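Local structure of RAP1B (Serratia marcescens, 4AX2) at residues E69-I82 against R125-N137. The protein probably acts as an immunity (self-resistance) protein that protects Serratia marcescens against its own toxin, an amidase-family effector delivered by the type VI secretion system. Sequence-based numbering, arbitrary orientation.
With EDO (1,2-ethanediol), chain D; EDO (1,2-ethanediol), chain E.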
loop_
_atom_site.group_PDB
_atom_site.type_symbol
_atom_site.label_atom_id
_atom_site.label_comp_id
_atom_site.label_asym_id
_atom_site.label_seq_id
_atom_site.Cartn_x
_atom_site.Cartn_y
_atom_site.Cartn_z
ATOM N N GLU A 69 7.640 -11.822 -11.250
ATOM C CA GLU A 69 7.422 -12.295 -12.623
ATOM C C GLU A 69 7.338 -11.116 -13.610
ATOM O O GLU A 69 7.616 -11.292 -14.787
ATOM C CB GLU A 69 6.161 -13.179 -12.712
ATOM C CG GLU A 69 5.924 -13.783 -14.094
ATOM C CD GLU A 69 4.891 -14.910 -14.144
ATOM O OE1 GLU A 69 4.135 -15.094 -13.169
ATOM O OE2 GLU A 69 4.824 -15.613 -15.186
ATOM N N TRP A 70 7.005 -9.917 -13.125
ATOM C CA TRP A 70 6.662 -8.803 -14.015
ATOM C C TRP A 70 7.711 -7.733 -14.077
ATOM O O TRP A 70 7.440 -6.623 -14.546
ATOM C CB TRP A 70 5.289 -8.237 -13.628
ATOM C CG TRP A 70 4.328 -9.377 -13.439
ATOM C CD1 TRP A 70 3.731 -9.816 -12.255
ATOM C CD2 TRP A 70 3.920 -10.342 -14.460
ATOM N NE1 TRP A 70 2.956 -10.924 -12.488
ATOM C CE2 TRP A 70 3.043 -11.301 -13.795
ATOM C CE3 TRP A 70 4.168 -10.484 -15.820
ATOM C CZ2 TRP A 70 2.450 -12.345 -14.482
ATOM C CZ3 TRP A 70 3.572 -11.552 -16.508
ATOM C CH2 TRP A 70 2.735 -12.460 -15.850
ATOM N N MET A 71 8.917 -8.064 -13.629
ATOM C CA MET A 71 10.056 -7.150 -13.697
ATOM C C MET A 71 11.386 -7.886 -13.770
ATOM O O MET A 71 11.531 -8.971 -13.206
ATOM C CB MET A 71 10.065 -6.254 -12.448
ATOM C CG MET A 71 9.971 -7.029 -11.142
ATOM S SD MET A 71 10.353 -5.924 -9.765
ATOM C CE MET A 71 9.946 -7.015 -8.386
ATOM N N PRO A 72 12.394 -7.275 -14.427
ATOM C CA PRO A 72 13.725 -7.879 -14.489
ATOM C C PRO A 72 14.500 -7.604 -13.183
ATOM O O PRO A 72 15.466 -6.839 -13.153
ATOM C CB PRO A 72 14.352 -7.206 -15.710
ATOM C CG PRO A 72 13.742 -5.856 -15.731
ATOM C CD PRO A 72 12.331 -6.018 -15.183
ATOM N N PHE A 73 14.019 -8.237 -12.118
ATOM C CA PHE A 73 14.445 -8.001 -10.742
ATOM C C PHE A 73 15.729 -8.769 -10.455
ATOM O O PHE A 73 15.927 -9.892 -10.947
ATOM C CB PHE A 73 13.330 -8.513 -9.827
ATOM C CG PHE A 73 13.548 -8.264 -8.366
ATOM C CD1 PHE A 73 13.701 -6.974 -7.875
ATOM C CD2 PHE A 73 13.547 -9.322 -7.471
ATOM C CE1 PHE A 73 13.854 -6.746 -6.519
ATOM C CE2 PHE A 73 13.722 -9.107 -6.109
ATOM C CZ PHE A 73 13.892 -7.816 -5.631
ATOM N N ASP A 74 16.592 -8.199 -9.628
ATOM C CA ASP A 74 17.852 -8.872 -9.291
ATOM C C ASP A 74 17.597 -9.716 -8.030
ATOM O O ASP A 74 17.711 -9.236 -6.908
ATOM C CB ASP A 74 18.957 -7.811 -9.144
ATOM C CG ASP A 74 19.168 -6.983 -10.451
ATOM O OD1 ASP A 74 18.679 -7.396 -11.537
ATOM O OD2 ASP A 74 19.822 -5.914 -10.393
ATOM N N ILE A 75 17.201 -10.966 -8.230
ATOM C CA ILE A 75 16.652 -11.753 -7.124
ATOM C C ILE A 75 17.740 -12.136 -6.112
ATOM O O ILE A 75 17.529 -12.044 -4.894
ATOM C CB ILE A 75 15.912 -13.020 -7.625
ATOM C CG1 ILE A 75 15.093 -13.660 -6.494
ATOM C CG2 ILE A 75 16.894 -14.045 -8.181
ATOM C CD1 ILE A 75 14.229 -12.693 -5.721
ATOM N N GLU A 76 18.906 -12.519 -6.632
ATOM C CA GLU A 76 19.960 -13.112 -5.806
ATOM C C GLU A 76 20.431 -12.126 -4.742
ATOM O O GLU A 76 20.634 -12.519 -3.588
ATOM C CB GLU A 76 21.144 -13.563 -6.675
ATOM C CG GLU A 76 22.189 -14.405 -5.943
ATOM C CD GLU A 76 23.182 -13.578 -5.139
ATOM O OE1 GLU A 76 23.863 -12.712 -5.730
ATOM O OE2 GLU A 76 23.284 -13.802 -3.911
ATOM N N SER A 77 20.592 -10.856 -5.121
ATOM C CA SER A 77 20.938 -9.803 -4.160
ATOM C C SER A 77 19.706 -9.053 -3.642
ATOM O O SER A 77 19.694 -8.618 -2.491
ATOM C CB SER A 77 21.919 -8.795 -4.778
ATOM O OG SER A 77 21.236 -7.675 -5.337
ATOM N N GLY A 78 18.687 -8.902 -4.491
ATOM C CA GLY A 78 17.544 -8.025 -4.195
ATOM C C GLY A 78 16.671 -8.478 -3.045
ATOM O O GLY A 78 16.154 -7.648 -2.288
ATOM N N ASP A 79 16.525 -9.800 -2.896
ATOM C CA ASP A 79 15.707 -10.360 -1.830
ATOM C C ASP A 79 16.134 -9.802 -0.482
ATOM O O ASP A 79 15.335 -9.186 0.207
ATOM C CB ASP A 79 15.834 -11.886 -1.795
ATOM C CG ASP A 79 15.172 -12.501 -0.566
ATOM O OD1 ASP A 79 14.204 -11.896 -0.037
ATOM O OD2 ASP A 79 15.624 -13.588 -0.140
ATOM N N GLU A 80 17.392 -10.030 -0.110
ATOM C CA GLU A 80 17.863 -9.596 1.205
ATOM C C GLU A 80 18.028 -8.090 1.293
ATOM O O GLU A 80 17.846 -7.535 2.358
ATOM C CB GLU A 80 19.133 -10.325 1.640
ATOM C CG GLU A 80 18.963 -11.826 1.749
ATOM C CD GLU A 80 17.838 -12.277 2.682
ATOM O OE1 GLU A 80 17.380 -11.483 3.534
ATOM O OE2 GLU A 80 17.426 -13.466 2.562
ATOM N N LYS A 81 18.364 -7.422 0.197
ATOM C CA LYS A 81 18.451 -5.964 0.230
ATOM C C LYS A 81 17.075 -5.368 0.579
ATOM O O LYS A 81 16.975 -4.521 1.477
ATOM C CB LYS A 81 19.005 -5.401 -1.085
ATOM C CG LYS A 81 20.521 -5.527 -1.198
ATOM C CD LYS A 81 21.103 -4.717 -2.349
ATOM C CE LYS A 81 22.630 -4.690 -2.330
ATOM N NZ LYS A 81 23.197 -3.741 -1.316
ATOM N N ILE A 82 16.024 -5.828 -0.102
ATOM C CA ILE A 82 14.637 -5.427 0.234
ATOM C C ILE A 82 14.271 -5.803 1.666
ATOM O O ILE A 82 13.696 -5.020 2.391
ATOM C CB ILE A 82 13.621 -6.059 -0.740
ATOM C CG1 ILE A 82 13.710 -5.379 -2.109
ATOM C CG2 ILE A 82 12.182 -5.966 -0.207
ATOM C CD1 ILE A 82 13.257 -3.916 -2.088
ATOM N N ARG A 125 15.195 1.442 -7.814
ATOM C CA ARG A 125 15.822 1.704 -9.096
ATOM C C ARG A 125 17.079 0.860 -9.265
ATOM O O ARG A 125 17.350 0.375 -10.360
ATOM C CB ARG A 125 16.145 3.189 -9.221
ATOM C CG ARG A 125 14.880 4.023 -9.325
ATOM C CD ARG A 125 15.120 5.490 -9.020
ATOM N NE ARG A 125 13.837 6.157 -8.826
ATOM C CZ ARG A 125 13.038 6.594 -9.796
ATOM N NH1 ARG A 125 13.381 6.470 -11.080
ATOM N NH2 ARG A 125 11.879 7.173 -9.473
ATOM N N GLN A 126 17.803 0.641 -8.169
ATOM C CA GLN A 126 19.053 -0.130 -8.194
ATOM C C GLN A 126 18.860 -1.616 -8.500
ATOM O O GLN A 126 19.744 -2.243 -9.090
ATOM C CB GLN A 126 19.780 0.010 -6.852
ATOM C CG GLN A 126 20.174 1.440 -6.527
ATOM C CD GLN A 126 20.831 1.576 -5.171
ATOM O OE1 GLN A 126 20.457 0.888 -4.219
ATOM N NE2 GLN A 126 21.809 2.480 -5.071
ATOM N N LEU A 127 17.705 -2.170 -8.140
ATOM C CA LEU A 127 17.471 -3.616 -8.234
ATOM C C LEU A 127 16.854 -4.086 -9.559
ATOM O O LEU A 127 16.445 -5.261 -9.675
ATOM C CB LEU A 127 16.582 -4.068 -7.061
ATOM C CG LEU A 127 17.202 -3.854 -5.669
ATOM C CD1 LEU A 127 16.265 -4.344 -4.582
ATOM C CD2 LEU A 127 18.581 -4.514 -5.553
ATOM N N ILE A 128 16.742 -3.166 -10.518
ATOM C CA ILE A 128 16.153 -3.452 -11.832
ATOM C C ILE A 128 17.249 -3.475 -12.893
ATOM O O ILE A 128 18.031 -2.522 -13.010
ATOM C CB ILE A 128 15.056 -2.427 -12.208
ATOM C CG1 ILE A 128 13.851 -2.573 -11.260
ATOM C CG2 ILE A 128 14.604 -2.599 -13.660
ATOM C CD1 ILE A 128 13.232 -3.966 -11.219
ATOM N N ALA A 129 17.328 -4.585 -13.624
ATOM C CA ALA A 129 18.217 -4.675 -14.792
ATOM C C ALA A 129 17.709 -3.731 -15.872
ATOM O O ALA A 129 16.498 -3.591 -16.071
ATOM C CB ALA A 129 18.292 -6.106 -15.320
ATOM N N GLY A 130 18.633 -3.073 -16.567
ATOM C CA GLY A 130 18.272 -2.029 -17.515
ATOM C C GLY A 130 17.632 -0.788 -16.906
ATOM O O GLY A 130 17.777 -0.506 -15.702
ATOM N N ASN A 131 16.922 -0.044 -17.753
ATOM C CA ASN A 131 16.269 1.212 -17.379
ATOM C C ASN A 131 15.129 0.919 -16.418
ATOM O O ASN A 131 14.182 0.233 -16.788
ATOM C CB ASN A 131 15.694 1.883 -18.632
ATOM C CG ASN A 131 15.139 3.270 -18.373
ATOM O OD1 ASN A 131 14.852 3.656 -17.238
ATOM N ND2 ASN A 131 14.994 4.046 -19.455
ATOM N N PRO A 132 15.192 1.462 -15.188
ATOM C CA PRO A 132 14.119 1.131 -14.258
ATOM C C PRO A 132 12.788 1.836 -14.534
ATOM O O PRO A 132 11.808 1.543 -13.850
ATOM C CB PRO A 132 14.683 1.578 -12.904
ATOM C CG PRO A 132 15.592 2.699 -13.239
ATOM C CD PRO A 132 16.219 2.316 -14.560
ATOM N N ASP A 133 12.755 2.759 -15.496
ATOM C CA ASP A 133 11.511 3.445 -15.870
ATOM C C ASP A 133 10.701 2.722 -16.968
ATOM O O ASP A 133 9.593 3.150 -17.302
ATOM C CB ASP A 133 11.780 4.880 -16.333
ATOM C CG ASP A 133 12.361 5.773 -15.236
ATOM O OD1 ASP A 133 12.478 5.327 -14.079
ATOM O OD2 ASP A 133 12.732 6.931 -15.568
ATOM N N ARG A 134 11.235 1.653 -17.544
ATOM C CA ARG A 134 10.466 0.894 -18.534
ATOM C C ARG A 134 9.412 0.060 -17.816
ATOM O O ARG A 134 9.474 -0.113 -16.583
ATOM C CB ARG A 134 11.389 0.049 -19.407
ATOM C CG ARG A 134 12.158 0.936 -20.388
ATOM C CD ARG A 134 13.122 0.172 -21.266
ATOM N NE ARG A 134 12.459 -0.737 -22.189
ATOM C CZ ARG A 134 12.008 -0.422 -23.400
ATOM N NH1 ARG A 134 12.123 0.816 -23.885
ATOM N NH2 ARG A 134 11.430 -1.358 -24.134
ATOM N N THR A 135 8.438 -0.432 -18.580
ATOM C CA THR A 135 7.355 -1.239 -18.034
ATOM C C THR A 135 7.357 -2.622 -18.645
ATOM O O THR A 135 7.949 -2.845 -19.710
ATOM C CB THR A 135 5.991 -0.586 -18.324
ATOM O OG1 THR A 135 5.663 -0.753 -19.708
ATOM C CG2 THR A 135 6.002 0.907 -17.962
ATOM N N TRP A 136 6.679 -3.561 -17.985
ATOM C CA TRP A 136 6.573 -4.908 -18.534
ATOM C C TRP A 136 5.928 -4.897 -19.900
ATOM O O TRP A 136 6.369 -5.598 -20.816
ATOM C CB TRP A 136 5.791 -5.825 -17.589
ATOM C CG TRP A 136 5.866 -7.259 -18.012
ATOM C CD1 TRP A 136 6.801 -8.215 -17.638
ATOM C CD2 TRP A 136 4.987 -7.935 -18.960
ATOM N NE1 TRP A 136 6.536 -9.415 -18.250
ATOM C CE2 TRP A 136 5.465 -9.304 -19.061
ATOM C CE3 TRP A 136 3.877 -7.557 -19.686
ATOM C CZ2 TRP A 136 4.842 -10.237 -19.871
ATOM C CZ3 TRP A 136 3.259 -8.498 -20.502
ATOM C CH2 TRP A 136 3.730 -9.807 -20.590
ATOM N N ASN A 137 4.868 -4.105 -20.066
ATOM C CA ASN A 137 4.205 -4.006 -21.362
ATOM C C ASN A 137 5.119 -3.520 -22.470
ATOM O O ASN A 137 5.115 -4.062 -23.588
ATOM C CB ASN A 137 2.974 -3.102 -21.266
ATOM C CG ASN A 137 1.809 -3.801 -20.622
ATOM O OD1 ASN A 137 1.787 -5.021 -20.528
ATOM N ND2 ASN A 137 0.813 -3.030 -20.194
HETATM C C1 EDO D . 16.039 2.967 -22.261
HETATM O O1 EDO D . 16.632 1.667 -22.470
HETATM C C2 EDO D . 14.986 3.234 -23.329
HETATM O O2 EDO D . 13.717 3.470 -22.714
HETATM C C1 EDO E . 12.272 9.591 -12.773
HETATM O O1 EDO E . 13.158 8.606 -13.304
HETATM C C2 EDO E . 10.870 9.315 -13.309
HETATM O O2 EDO E . 10.127 8.646 -12.296
#
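A single antiparallel beta bridge between two loop segments, with Phe73 and Ile128 as the non-hydrogen-bonded pair, joins the linker that leads into helix 75-89 to the chain leaving helix 118-126 in this all-helical fold. Two backbone hydrogen bonds frame it: Ala129 N gives a nearly straight bond to Pro72 O (3.0 Å), and Asp74 N, at the N-cap position of helix 75-89, donates to Leu127 O (2.9 Å). On the helix side of the bridge, buried Leu127 makes most of the apolar contact with helix 75-89. Its CG, anti to the carbonyl carbon (chi1 -62°), carries the branch toward that helix, where CD1 packs on Ile82 CG1 at 3.7 Å and CD2 rests against Gly78 CA at 3.9 Å. The Phe73 ring lies alongside, its CE1 3.9 Å from Leu127 CB. From the bridge residue Ile128, CD1 reaches across at about a right angle to Met71 SD (3.8 Å); Met71 also touches Val37 of helix 33-49. Farther out, where helix 136-140 begins, Trp70 and Trp136 form a T-shaped pair with planes at 81°; Lys29 adds a cation-pi contact to Trp136. Trp70 presents the edge of its six-membered ring to the five-membered ring of Trp136, placing CE3 over that face, 3.6 Å from Trp136 NE1.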